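Local coordinates for homoserine O-acetyltransferase (Bacillus anthracis str. 'Ames Ancestor', PDB 3I1I), which probably transfers an acetyl group from acetyl-CoA to the hydroxyl of homoserine, an early step toward methionine, on an alpha/beta hydrolase fold, at residues Y17-E20 with P26-M29; L46-F51 with R134-L139; C95-K100 with M281-A286; Y120-P125 with D276-M281; L222-M227 with R270-V275. One frame throughout, in Å; residues are numbered along the deposited sequence.

Contact 1 (Y17-E20 with P26-M29); sequences YTFE and PVQM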
# COMPACT_ATOMS: atom_id res chain seq x y z
N TYR A 17 20.37 26.42 -10.60
CA TYR A 17 19.86 26.46 -9.26
C TYR A 17 20.56 25.39 -8.38
O TYR A 17 20.72 24.24 -8.77
CB TYR A 17 18.33 26.30 -9.24
CG TYR A 17 17.81 26.07 -7.85
CD1 TYR A 17 17.81 27.09 -6.92
CD2 TYR A 17 17.43 24.80 -7.44
CE1 TYR A 17 17.39 26.88 -5.63
CE2 TYR A 17 17.01 24.57 -6.14
CZ TYR A 17 16.99 25.61 -5.24
OH TYR A 17 16.61 25.39 -3.93
N THR A 18 21.00 25.78 -7.19
CA THR A 18 21.60 24.83 -6.27
C THR A 18 20.59 24.34 -5.24
O THR A 18 20.05 25.11 -4.44
CB THR A 18 22.83 25.43 -5.58
OG1 THR A 18 23.78 25.79 -6.60
CG2 THR A 18 23.46 24.41 -4.60
N PHE A 19 20.33 23.04 -5.29
CA PHE A 19 19.37 22.40 -4.39
C PHE A 19 19.97 22.32 -2.97
O PHE A 19 21.22 22.39 -2.77
CB PHE A 19 19.04 20.98 -4.89
CG PHE A 19 18.12 20.94 -6.08
CD1 PHE A 19 16.84 20.42 -5.95
CD2 PHE A 19 18.53 21.41 -7.32
CE1 PHE A 19 15.98 20.37 -7.06
CE2 PHE A 19 17.68 21.35 -8.45
CZ PHE A 19 16.39 20.85 -8.31
N GLU A 20 19.08 22.13 -2.00
CA GLU A 20 19.48 22.04 -0.61
C GLU A 20 20.51 20.93 -0.37
O GLU A 20 21.36 21.04 0.52
CB GLU A 20 18.25 21.86 0.28
CG GLU A 20 17.39 23.16 0.39
CD GLU A 20 18.13 24.30 1.12
OE1 GLU A 20 18.92 24.00 2.06
OE2 GLU A 20 17.93 25.50 0.76
N PRO A 26 20.18 23.47 -14.15
CA PRO A 26 19.16 24.42 -14.63
C PRO A 26 17.73 23.95 -14.28
O PRO A 26 17.41 22.76 -14.37
CB PRO A 26 19.34 24.43 -16.17
CG PRO A 26 20.67 23.81 -16.44
CD PRO A 26 21.01 22.93 -15.26
N VAL A 27 16.88 24.91 -13.94
CA VAL A 27 15.48 24.65 -13.62
C VAL A 27 14.58 25.68 -14.30
O VAL A 27 15.00 26.79 -14.58
CB VAL A 27 15.25 24.72 -12.09
CG1 VAL A 27 16.13 23.68 -11.34
CG2 VAL A 27 15.55 26.08 -11.60
N GLN A 28 13.33 25.29 -14.53
CA GLN A 28 12.28 26.19 -14.98
C GLN A 28 11.05 25.95 -14.11
O GLN A 28 10.93 24.91 -13.48
CB GLN A 28 11.91 25.93 -16.43
CG GLN A 28 11.59 24.45 -16.70
CD GLN A 28 11.11 24.15 -18.11
OE1 GLN A 28 11.29 24.94 -19.03
NE2 GLN A 28 10.47 22.98 -18.28
N MSE A 29 10.12 26.90 -14.14
CA MSE A 29 8.99 26.90 -13.27
C MSE A 29 7.86 27.69 -13.91
O MSE A 29 7.98 28.88 -14.14
CB MSE A 29 9.39 27.55 -11.95
CG MSE A 29 8.35 27.40 -10.84
SE MSE A 29 8.90 28.40 -9.26
CE MSE A 29 8.72 27.07 -7.95
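Tyr17 holds CG trans to its backbone N (chi1 168°), which carries the ring off beside the carbonyl carbon and makes CB the atom that meets Val27. Val27 has chi1 -60°, which sends CG2 between its own N and carbonyl carbon and CG1 beside the N. This spreads the two methyls over two neighbours. CG2 of Val27 lies 3.7 Å from CB of Tyr17. CG1 is 4.0 Å from that same Tyr17 CB and also 4.0 Å from CE2 of Phe19, whose side chain comes to meet Val27 from the opposite direction. Neither ring is met by CG1 squarely on a face or at an edge.

The two aromatic groups also meet each other: CE2 of Tyr17 sits 3.7 Å above the Phe19 ring plane, displaced toward its rim. The whole contact is apolar and buried, covering 137 Å² over both sides, and no hydrogen bond links the two segments. The polar end of Tyr17 is held elsewhere, OH bonding to Asp131 OD1 on helix 129-142, and Phe19 rests on Leu94 and Phe127. Backbone bonds of Tyr17 with Ile25 and of Val27 with Leu14 join the two strands of an antiparallel beta hairpin, whose strand 10-18 is the outermost on its side of the main sheet within the chain, the N-terminal edge of this alpha/beta hydrolase fold.

Contact 2 (L46-F51 with R134-L139); sequences LICHYF and RMQCEL
Gln136 of helix 129-142 meets Leu46 and Cys48 of strand 44-48 in a buried van der Waals contact between a helix flanking the main sheet and one of its parallel strands. The evidence is a set of distances with no hydrogen bond among them. Gln136 is extended beyond CG (chi2 176°), which carries its amide out from the helix to the strand. There the CD2 methyl of Leu46 comes within 3.7 Å of OE1 of Gln136 and 3.8 Å of its CD, the two side chains passing at a slant. Cys48 SG is placed 3.7 Å from NE2 of Gln136, with OE1 of the same amide only a little farther at 4.1 Å. The Leu46 methyl thus covers one face of the amide, while the sulfur sits nearly in the amide plane, beyond its OE1/NE2 end.

Leu46 is fixed by backbone bonds to Ala150 and Met152 of strand 150-154. Its side chain packs on Trp164, and that of Cys48 on Ile160, both of helix 156-167. On the helix side, Met29 of the hairpin touches Gln136.

The amide is not left without partners: Trp164 NE1 bonds to OE1 of Gln136, and Thr91 OG1 pairs with its NE2. Because an indole N-H can only donate, the Trp164 bond identifies which end of the amide is oxygen. The strand therefore supplies packing alone, while the buried polar ends are satisfied from neighbouring elements.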
# COMPACT_ATOMS: atom_id res chain seq x y z
N LEU A 46 1.10 34.97 -2.38
CA LEU A 46 1.62 33.80 -3.08
C LEU A 46 0.85 32.59 -2.61
O LEU A 46 0.72 32.39 -1.42
CB LEU A 46 3.12 33.63 -2.78
CG LEU A 46 3.80 32.39 -3.37
CD1 LEU A 46 3.70 32.35 -4.91
CD2 LEU A 46 5.24 32.28 -2.88
N ILE A 47 0.29 31.83 -3.56
CA ILE A 47 -0.46 30.58 -3.33
C ILE A 47 0.43 29.43 -3.78
O ILE A 47 1.03 29.46 -4.85
CB ILE A 47 -1.73 30.49 -4.23
CG1 ILE A 47 -2.66 31.69 -4.03
CG2 ILE A 47 -2.53 29.20 -3.97
CD1 ILE A 47 -3.21 31.85 -2.67
N CYS A 48 0.51 28.38 -2.97
CA CYS A 48 1.33 27.22 -3.29
C CYS A 48 0.41 26.03 -3.49
O CYS A 48 -0.53 25.83 -2.70
CB CYS A 48 2.25 26.95 -2.14
SG CYS A 48 3.25 28.37 -1.70
N HIS A 49 0.71 25.21 -4.49
CA HIS A 49 -0.17 24.10 -4.85
C HIS A 49 0.12 22.76 -4.15
O HIS A 49 1.21 22.55 -3.63
CB HIS A 49 -0.28 23.99 -6.38
CG HIS A 49 0.81 23.21 -7.05
ND1 HIS A 49 0.96 21.85 -6.91
CD2 HIS A 49 1.71 23.59 -7.98
CE1 HIS A 49 1.95 21.44 -7.68
NE2 HIS A 49 2.41 22.47 -8.35
N TYR A 50 -0.88 21.90 -4.11
CA TYR A 50 -0.78 20.63 -3.40
C TYR A 50 -0.28 19.51 -4.34
O TYR A 50 -0.13 19.73 -5.54
CB TYR A 50 -2.12 20.23 -2.71
CG TYR A 50 -3.31 20.10 -3.61
CD1 TYR A 50 -3.62 18.88 -4.21
CD2 TYR A 50 -4.11 21.20 -3.91
CE1 TYR A 50 -4.72 18.74 -5.08
CE2 TYR A 50 -5.21 21.09 -4.77
CZ TYR A 50 -5.51 19.84 -5.33
OH TYR A 50 -6.58 19.71 -6.16
N PHE A 51 -0.07 18.33 -3.74
CA PHE A 51 0.64 17.16 -4.34
C PHE A 51 0.47 16.99 -5.84
O PHE A 51 1.43 17.09 -6.59
CB PHE A 51 0.20 15.85 -3.61
CG PHE A 51 1.07 14.63 -3.93
CD1 PHE A 51 2.03 14.20 -3.06
CD2 PHE A 51 0.90 13.93 -5.12
CE1 PHE A 51 2.82 13.11 -3.36
CE2 PHE A 51 1.69 12.85 -5.43
CZ PHE A 51 2.65 12.43 -4.55
N ARG A 134 12.70 28.35 -2.23
CA ARG A 134 13.86 29.13 -2.69
C ARG A 134 13.70 29.56 -4.16
O ARG A 134 14.02 30.69 -4.51
CB ARG A 134 15.17 28.37 -2.51
CG ARG A 134 15.43 27.90 -1.06
CD ARG A 134 16.74 28.44 -0.59
NE ARG A 134 17.18 27.97 0.74
CZ ARG A 134 17.06 28.66 1.88
NH1 ARG A 134 16.48 29.88 1.92
NH2 ARG A 134 17.53 28.13 2.99
N MSE A 135 13.16 28.67 -5.00
CA MSE A 135 12.92 29.04 -6.36
C MSE A 135 11.86 30.13 -6.47
O MSE A 135 12.09 31.11 -7.14
CB MSE A 135 12.52 27.84 -7.18
CG MSE A 135 13.72 26.97 -7.50
SE MSE A 135 13.10 25.28 -8.21
CE MSE A 135 12.02 25.97 -9.72
N GLN A 136 10.73 29.96 -5.80
CA GLN A 136 9.68 30.97 -5.80
C GLN A 136 10.20 32.36 -5.38
O GLN A 136 9.84 33.38 -5.96
CB GLN A 136 8.59 30.56 -4.84
CG GLN A 136 7.70 29.41 -5.32
CD GLN A 136 6.71 29.01 -4.24
OE1 GLN A 136 7.02 29.07 -3.04
NE2 GLN A 136 5.51 28.66 -4.65
N CYS A 137 11.05 32.38 -4.36
CA CYS A 137 11.61 33.60 -3.88
C CYS A 137 12.47 34.32 -4.93
O CYS A 137 12.43 35.55 -5.01
CB CYS A 137 12.45 33.31 -2.65
SG CYS A 137 12.99 34.79 -1.85
N GLU A 138 13.22 33.57 -5.74
CA GLU A 138 13.98 34.17 -6.83
C GLU A 138 13.05 34.86 -7.78
O GLU A 138 13.35 35.96 -8.26
CB GLU A 138 14.75 33.17 -7.65
CG GLU A 138 15.70 32.34 -6.87
CD GLU A 138 17.01 33.00 -6.71
OE1 GLU A 138 17.98 32.45 -7.30
OE2 GLU A 138 17.07 34.04 -5.98
N LEU A 139 11.96 34.18 -8.10
CA LEU A 139 10.96 34.76 -9.00
C LEU A 139 10.36 36.02 -8.38
O LEU A 139 10.29 37.03 -9.02
CB LEU A 139 9.85 33.76 -9.36
CG LEU A 139 8.57 34.32 -10.01
CD1 LEU A 139 8.96 35.21 -11.18
CD2 LEU A 139 7.60 33.23 -10.46

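Contact 3 (C95-K100 with M281-A286); sequences CNVQVK and MYTAKA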
# COMPACT_ATOMS: atom_id res chain seq x y z
N CYS A 95 9.25 18.64 -10.02
CA CYS A 95 8.74 17.30 -10.24
C CYS A 95 7.20 17.21 -10.30
O CYS A 95 6.61 16.22 -9.83
CB CYS A 95 9.24 16.36 -9.16
SG CYS A 95 11.03 16.33 -9.07
N ASN A 96 6.56 18.24 -10.88
CA ASN A 96 5.12 18.26 -10.96
C ASN A 96 4.69 16.94 -11.58
O ASN A 96 5.28 16.51 -12.57
CB ASN A 96 4.62 19.43 -11.79
CG ASN A 96 3.12 19.59 -11.70
OD1 ASN A 96 2.37 18.87 -12.36
ND2 ASN A 96 2.66 20.56 -10.90
N VAL A 97 3.69 16.29 -10.99
CA VAL A 97 3.32 14.95 -11.44
C VAL A 97 2.57 14.96 -12.77
O VAL A 97 2.68 14.00 -13.55
CB VAL A 97 2.51 14.16 -10.37
CG1 VAL A 97 3.27 14.16 -9.07
CG2 VAL A 97 1.10 14.74 -10.20
N GLN A 98 1.82 16.02 -13.02
CA GLN A 98 1.03 16.15 -14.25
C GLN A 98 1.91 16.60 -15.37
O GLN A 98 1.61 17.61 -16.03
CB GLN A 98 -0.05 17.20 -14.09
CG GLN A 98 -1.09 16.84 -13.11
CD GLN A 98 -2.24 17.80 -13.20
OE1 GLN A 98 -2.76 18.05 -14.31
NE2 GLN A 98 -2.66 18.36 -12.05
N VAL A 99 3.00 15.86 -15.58
CA VAL A 99 4.06 16.31 -16.49
C VAL A 99 3.61 16.23 -17.94
O VAL A 99 4.13 16.96 -18.76
CB VAL A 99 5.38 15.50 -16.33
CG1 VAL A 99 5.41 14.34 -17.32
CG2 VAL A 99 6.58 16.44 -16.57
N LYS A 100 2.66 15.37 -18.26
CA LYS A 100 2.11 15.31 -19.61
C LYS A 100 1.12 16.44 -19.91
O LYS A 100 0.86 16.73 -21.07
CB LYS A 100 1.47 13.94 -19.90
CG LYS A 100 2.34 12.74 -19.49
CD LYS A 100 1.80 11.41 -20.07
CE LYS A 100 1.84 10.24 -19.06
NZ LYS A 100 0.76 9.26 -19.37
N MSE A 281 7.08 9.58 -7.38
CA MSE A 281 8.01 9.15 -6.34
C MSE A 281 8.74 10.35 -5.70
O MSE A 281 8.83 10.41 -4.47
CB MSE A 281 9.10 8.19 -6.86
CG MSE A 281 8.67 6.85 -7.40
SE MSE A 281 10.31 5.80 -7.86
CE MSE A 281 11.57 6.65 -6.78
N TYR A 282 9.32 11.23 -6.53
CA TYR A 282 10.12 12.36 -6.01
C TYR A 282 9.28 13.28 -5.13
O TYR A 282 9.74 13.73 -4.07
CB TYR A 282 10.76 13.17 -7.12
CG TYR A 282 12.08 12.62 -7.55
CD1 TYR A 282 12.15 11.60 -8.48
CD2 TYR A 282 13.28 13.10 -7.03
CE1 TYR A 282 13.37 11.07 -8.87
CE2 TYR A 282 14.50 12.57 -7.44
CZ TYR A 282 14.52 11.56 -8.35
OH TYR A 282 15.69 10.99 -8.79
N THR A 283 8.03 13.49 -5.56
CA THR A 283 7.10 14.35 -4.81
C THR A 283 6.71 13.63 -3.52
O THR A 283 6.71 14.26 -2.46
CB THR A 283 5.86 14.68 -5.66
OG1 THR A 283 6.31 15.29 -6.87
CG2 THR A 283 4.91 15.66 -4.94
N ALA A 284 6.42 12.32 -3.58
CA ALA A 284 6.19 11.53 -2.34
C ALA A 284 7.41 11.62 -1.40
O ALA A 284 7.26 11.80 -0.18
CB ALA A 284 5.81 10.07 -2.64
N LYS A 285 8.60 11.56 -1.98
CA LYS A 285 9.83 11.72 -1.20
C LYS A 285 9.91 13.11 -0.50
O LYS A 285 10.25 13.21 0.68
CB LYS A 285 11.05 11.51 -2.08
CG LYS A 285 12.39 11.58 -1.33
CD LYS A 285 12.72 10.32 -0.52
CE LYS A 285 14.08 10.52 0.16
NZ LYS A 285 14.86 9.30 0.56
N ALA A 286 9.54 14.16 -1.23
CA ALA A 286 9.49 15.49 -0.66
C ALA A 286 8.53 15.52 0.52
O ALA A 286 8.79 16.18 1.55
CB ALA A 286 9.07 16.55 -1.74
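Cys95 presses against Tyr282 and Thr283, and this is the close part of the contact, with all its touching residues buried. SG of Cys95 lies 3.7 Å from CB of Tyr282 and 4.1 Å from CG of that ring. The sulfur is 5.0 Å from the ring centroid and 44° off the ring normal, an oblique sulfur-aromatic contact in which it lies nearest CB and CG. The ring then leads away, and its OH bonds to Phe124 O. Thr283 brings OG1 to 3.1 Å from Cys95 O, but the hydroxyl is hydrogen-bonded to Ser279 O one helical turn back, so the approach to Cys95 is a polar proximity only. Val97 adds its CG1 methyl, 3.9 Å from OG1 of Thr283, the two side chains crossing at about a right angle.

Directly after Cys95, whose backbone angles are left-handed, the loop turns: Asn96 OD1 accepts from Gln98 N at 3.0 Å (N-H...O 135°), an Asx turn. Gln98 is itself the centre of an inverse gamma turn, closed by a weak bond from Val99 N to Val97 O. This is the loop leading from strand 87-91 toward helix 129-142, folded here onto helix 277-289 of the probable helical cap.

Past Val97 the loop leaves the helix. Lys100 is exposed, its NZ bonded to Glu273 O instead. Lys285, although it does not touch the loop, is buried: its NZ bonds to the carbonyl oxygens of Lys253 and Val254 of the second subunit.

Contact 4 (Y120-P125 with D276-M281); sequences YAMDFP and DANSWM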
# COMPACT_ATOMS: atom_id res chain seq x y z
N TYR A 120 16.77 12.86 -16.98
CA TYR A 120 17.39 12.68 -15.68
C TYR A 120 17.02 11.32 -15.07
O TYR A 120 17.87 10.64 -14.48
CB TYR A 120 16.94 13.77 -14.71
CG TYR A 120 17.63 15.10 -14.89
CD1 TYR A 120 18.91 15.30 -14.40
CD2 TYR A 120 17.01 16.17 -15.51
CE1 TYR A 120 19.56 16.50 -14.54
CE2 TYR A 120 17.65 17.38 -15.65
CZ TYR A 120 18.93 17.53 -15.16
OH TYR A 120 19.59 18.72 -15.26
N ALA A 121 15.75 10.95 -15.19
CA ALA A 121 15.25 9.75 -14.55
C ALA A 121 15.65 9.75 -13.07
O ALA A 121 15.58 10.80 -12.42
CB ALA A 121 15.74 8.49 -15.30
N MSE A 122 16.09 8.62 -12.53
CA MSE A 122 16.51 8.54 -11.12
C MSE A 122 17.82 9.25 -10.81
O MSE A 122 18.21 9.35 -9.62
CB MSE A 122 16.56 7.09 -10.64
CG MSE A 122 15.23 6.36 -10.73
SE MSE A 122 13.70 7.35 -9.95
CE MSE A 122 14.39 7.55 -8.14
N ASP A 123 18.48 9.80 -11.83
CA ASP A 123 19.56 10.75 -11.56
C ASP A 123 19.04 12.13 -11.15
O ASP A 123 19.83 13.00 -10.77
CB ASP A 123 20.51 10.86 -12.76
CG ASP A 123 21.73 11.75 -12.47
OD1 ASP A 123 22.40 11.52 -11.44
OD2 ASP A 123 21.98 12.71 -13.24
N PHE A 124 17.72 12.37 -11.19
CA PHE A 124 17.23 13.66 -10.70
C PHE A 124 17.51 13.84 -9.21
O PHE A 124 17.44 12.89 -8.45
CB PHE A 124 15.74 13.86 -10.98
CG PHE A 124 15.32 15.29 -10.88
CD1 PHE A 124 15.54 16.16 -11.94
CD2 PHE A 124 14.77 15.78 -9.71
CE1 PHE A 124 15.18 17.49 -11.86
CE2 PHE A 124 14.40 17.11 -9.62
CZ PHE A 124 14.62 17.98 -10.69
N PRO A 125 17.87 15.06 -8.79
CA PRO A 125 18.18 15.19 -7.38
C PRO A 125 16.94 15.19 -6.50
O PRO A 125 15.88 15.61 -6.93
CB PRO A 125 18.84 16.57 -7.28
CG PRO A 125 18.35 17.32 -8.46
CD PRO A 125 18.13 16.30 -9.54
N ASP A 276 3.08 11.11 -14.20
CA ASP A 276 4.37 10.42 -14.35
C ASP A 276 4.84 9.75 -13.05
O ASP A 276 4.94 10.38 -12.01
CB ASP A 276 5.44 11.39 -14.82
CG ASP A 276 6.80 10.73 -14.96
OD1 ASP A 276 6.91 9.75 -15.76
OD2 ASP A 276 7.73 11.17 -14.26
N ALA A 277 5.21 8.49 -13.15
CA ALA A 277 5.52 7.66 -11.98
C ALA A 277 6.74 8.17 -11.22
O ALA A 277 6.67 8.35 -10.00
CB ALA A 277 5.70 6.17 -12.37
N ASN A 278 7.86 8.37 -11.92
CA ASN A 278 9.07 8.88 -11.28
C ASN A 278 8.80 10.22 -10.57
O ASN A 278 9.28 10.45 -9.44
CB ASN A 278 10.21 9.04 -12.29
CG ASN A 278 10.76 7.70 -12.80
OD1 ASN A 278 10.56 6.65 -12.19
ND2 ASN A 278 11.48 7.75 -13.89
N SER A 279 8.01 11.07 -11.22
CA SER A 279 7.65 12.34 -10.68
C SER A 279 6.87 12.14 -9.36
O SER A 279 7.11 12.83 -8.35
CB SER A 279 6.80 13.13 -11.67
OG SER A 279 7.61 13.62 -12.73
N TRP A 280 5.95 11.19 -9.40
CA TRP A 280 5.17 10.85 -8.23
C TRP A 280 6.09 10.43 -7.10
O TRP A 280 5.92 10.88 -5.99
CB TRP A 280 4.17 9.73 -8.56
CG TRP A 280 3.22 9.49 -7.45
CD1 TRP A 280 3.46 8.85 -6.25
CD2 TRP A 280 1.87 9.93 -7.41
NE1 TRP A 280 2.33 8.87 -5.47
CE2 TRP A 280 1.33 9.52 -6.16
CE3 TRP A 280 1.06 10.61 -8.32
CZ2 TRP A 280 0.02 9.78 -5.80
CZ3 TRP A 280 -0.25 10.89 -7.95
CH2 TRP A 280 -0.77 10.46 -6.70
N MSE A 281 7.08 9.58 -7.38
CA MSE A 281 8.01 9.15 -6.34
C MSE A 281 8.74 10.35 -5.70
O MSE A 281 8.83 10.41 -4.47
CB MSE A 281 9.10 8.19 -6.86
CG MSE A 281 8.67 6.85 -7.40
SE MSE A 281 10.31 5.80 -7.86
CE MSE A 281 11.57 6.65 -6.78
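Met122 and Met281, both selenomethionines, meet through their terminal methyls in an apolar pair. Met122 curls back on itself at chi2 (-49°) and chi3 (-58°), which swings its SE and CE round to helix 277-289. The two side chains cross at about a right angle. CE of Met122 is placed 3.3 Å from CE of Met281, a spacing too short for two methyls to be trusted in detail. CE of Met281 is also 3.9 Å from SE of Met122.

Selenium and amide make the second kind of contact. SE of Met122 lies 3.9 Å from OD1 of Asn278, its chain slanting past the asparagine, and Ala121 CA is 4.3 Å from Asn278 ND2. The amide is held by others: OD1 of Asn278 bonds to Trp206 NE1, and ND2 to Gly209 O. Its rotation is thus fixed from both ends, and the loop only packs against it.

Hydrogen bonds appear within the helix start rather than across the contact. Asp276 is the N-cap: its OD2 accepts from Ser279 N at 3.1 Å, met 47° out of the carboxylate plane, and from Ser279 OG at 2.9 Å, which uses the anti lone pair of Asp276 OD2. The other carboxylate oxygen, OD1, bonds to Tyr211 and Gln215.

Around the contact, Met122 and Met281 pack on Arg201 of helix 186-202 and on Val254 of the second subunit. Trp280 lies against helix 217-228, and on the loop side Tyr120 and Phe124 rest on Ile25 of strand 24-34.

Contact 5 (L222-M227 with R270-V275); sequences LANRMM and RSIELV
Asn224 and Ser271 form the one hydrogen bond between these segments. ND2 of Asn224 donates to OG of Ser271 at 2.9 Å; the N-H...O angle of 133° shows a bent bond, and the hydroxyl also lies 32° out of the amide plane. It depends on the serine holding OG in the position between its own N and carbonyl carbon (chi1 74°), which turns the hydroxyl to the helix.

Packing supplies the rest. CG2 of Ile272 lies 3.5 Å from CB of Asn224 and 3.6 Å from its CG, this methyl sitting over one face of the amide while Ser271 takes its nitrogen. Ile272 also sits on Met217, Leu220 and Gln221 of the same helix, and Asn224 is touched by Trp280. The polar bond is at the more open side, Ser271 being exposed, and the methyl contact is buried.

Two type I turns, Arg270 to Glu273 and Ile272 to Val275, each closed by a weak backbone bond, bend the link between helices 259-270 and 277-289. Arg225 makes a salt bridge to Glu198 of the second subunit. The insertion between strands 174-178 and 309-313 is consistent with the helical cap of alpha/beta hydrolases.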
# COMPACT_ATOMS: atom_id res chain seq x y z
N LEU A 222 -1.75 1.74 -7.49
CA LEU A 222 -1.66 1.36 -6.09
C LEU A 222 -1.19 2.55 -5.24
O LEU A 222 -1.79 2.88 -4.21
CB LEU A 222 -0.73 0.14 -5.98
CG LEU A 222 -0.63 -0.63 -4.68
CD1 LEU A 222 -1.99 -0.81 -3.99
CD2 LEU A 222 0.02 -1.99 -5.02
N ALA A 223 -0.15 3.24 -5.70
CA ALA A 223 0.31 4.47 -5.04
C ALA A 223 -0.82 5.48 -4.90
O ALA A 223 -1.01 6.06 -3.86
CB ALA A 223 1.55 5.09 -5.77
N ASN A 224 -1.59 5.65 -5.96
CA ASN A 224 -2.68 6.63 -5.99
C ASN A 224 -3.84 6.21 -5.11
O ASN A 224 -4.45 7.03 -4.43
CB ASN A 224 -3.17 6.78 -7.43
CG ASN A 224 -4.20 7.92 -7.57
OD1 ASN A 224 -3.90 9.07 -7.30
ND2 ASN A 224 -5.39 7.58 -8.02
N ARG A 225 -4.15 4.92 -5.10
CA ARG A 225 -5.24 4.44 -4.27
C ARG A 225 -4.94 4.62 -2.77
O ARG A 225 -5.81 5.02 -2.02
CB ARG A 225 -5.60 2.99 -4.61
CG ARG A 225 -6.86 2.54 -3.96
CD ARG A 225 -7.53 1.38 -4.65
NE ARG A 225 -6.65 0.26 -4.61
CZ ARG A 225 -6.25 -0.44 -5.66
NH1 ARG A 225 -5.38 -1.42 -5.47
NH2 ARG A 225 -6.68 -0.21 -6.89
N MSE A 226 -3.71 4.40 -2.35
CA MSE A 226 -3.31 4.65 -0.94
C MSE A 226 -3.53 6.08 -0.53
O MSE A 226 -3.99 6.33 0.55
CB MSE A 226 -1.83 4.33 -0.70
CG MSE A 226 -1.48 2.86 -0.84
SE MSE A 226 0.44 2.72 -1.06
CE MSE A 226 0.56 0.84 -1.43
N MSE A 227 -3.19 7.04 -1.38
CA MSE A 227 -3.45 8.43 -1.02
C MSE A 227 -4.97 8.71 -0.98
O MSE A 227 -5.48 9.31 -0.03
CB MSE A 227 -2.76 9.37 -2.01
CG MSE A 227 -2.52 10.75 -1.48
SE MSE A 227 -1.39 11.82 -2.70
CE MSE A 227 -2.70 12.08 -4.10
N ARG A 270 -8.43 6.61 -13.47
CA ARG A 270 -8.66 7.84 -14.22
C ARG A 270 -7.71 8.94 -13.78
O ARG A 270 -7.17 9.65 -14.61
CB ARG A 270 -10.10 8.35 -14.03
CG ARG A 270 -10.63 9.10 -15.24
CD ARG A 270 -11.48 8.17 -16.14
NE ARG A 270 -12.83 7.99 -15.59
CZ ARG A 270 -13.67 7.02 -15.95
NH1 ARG A 270 -13.32 6.13 -16.86
NH2 ARG A 270 -14.86 6.96 -15.37
N SER A 271 -7.49 9.06 -12.48
CA SER A 271 -6.66 10.17 -12.03
C SER A 271 -5.16 9.97 -12.20
O SER A 271 -4.42 10.85 -11.94
CB SER A 271 -6.99 10.58 -10.59
OG SER A 271 -6.49 9.64 -9.68
N ILE A 272 -4.70 8.82 -12.66
CA ILE A 272 -3.27 8.67 -12.94
C ILE A 272 -2.99 8.65 -14.45
O ILE A 272 -1.88 8.30 -14.90
CB ILE A 272 -2.64 7.40 -12.28
CG1 ILE A 272 -3.40 6.12 -12.69
CG2 ILE A 272 -2.56 7.60 -10.77
CD1 ILE A 272 -2.61 4.84 -12.59
N GLU A 273 -3.97 9.08 -15.24
CA GLU A 273 -3.82 9.04 -16.70
C GLU A 273 -2.80 10.02 -17.26
O GLU A 273 -2.04 9.66 -18.14
CB GLU A 273 -5.19 9.20 -17.36
CG GLU A 273 -6.05 7.92 -17.04
CD GLU A 273 -7.33 7.79 -17.85
OE1 GLU A 273 -7.95 8.82 -18.23
OE2 GLU A 273 -7.74 6.64 -18.06
N LEU A 274 -2.74 11.23 -16.72
CA LEU A 274 -1.75 12.21 -17.15
C LEU A 274 -0.49 12.24 -16.32
O LEU A 274 0.30 13.18 -16.45
CB LEU A 274 -2.35 13.63 -17.11
CG LEU A 274 -3.51 13.98 -18.07
CD1 LEU A 274 -3.61 15.56 -18.27
CD2 LEU A 274 -3.42 13.22 -19.43
N VAL A 275 -0.28 11.24 -15.48
CA VAL A 275 0.67 11.36 -14.37
C VAL A 275 1.93 10.59 -14.66
O VAL A 275 1.88 9.56 -15.30
CB VAL A 275 0.00 10.87 -13.07
CG1 VAL A 275 1.00 10.61 -11.97
CG2 VAL A 275 -1.05 11.88 -12.64

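From the N terminus, contact 1 closes the short hairpin first and stays in series with the rest, though it touches contacts 2 and 4. Contact 2 opens next and returns at helix 129-142. Contacts 3 and 4 begin inside its span and end far beyond, at helix 277-289, so both cross it. Contact 4 lies within the span of contact 3, and contact 5 within that of contact 4. Contacts 3 and 4 share Met281. Phe51 bridges contact 2 to contacts 3, 4 and 5, and Trp280 joins contacts 4 and 5. Together they tie the hairpin and sheet, through the loop after strand 87-91, to the probable helical cap.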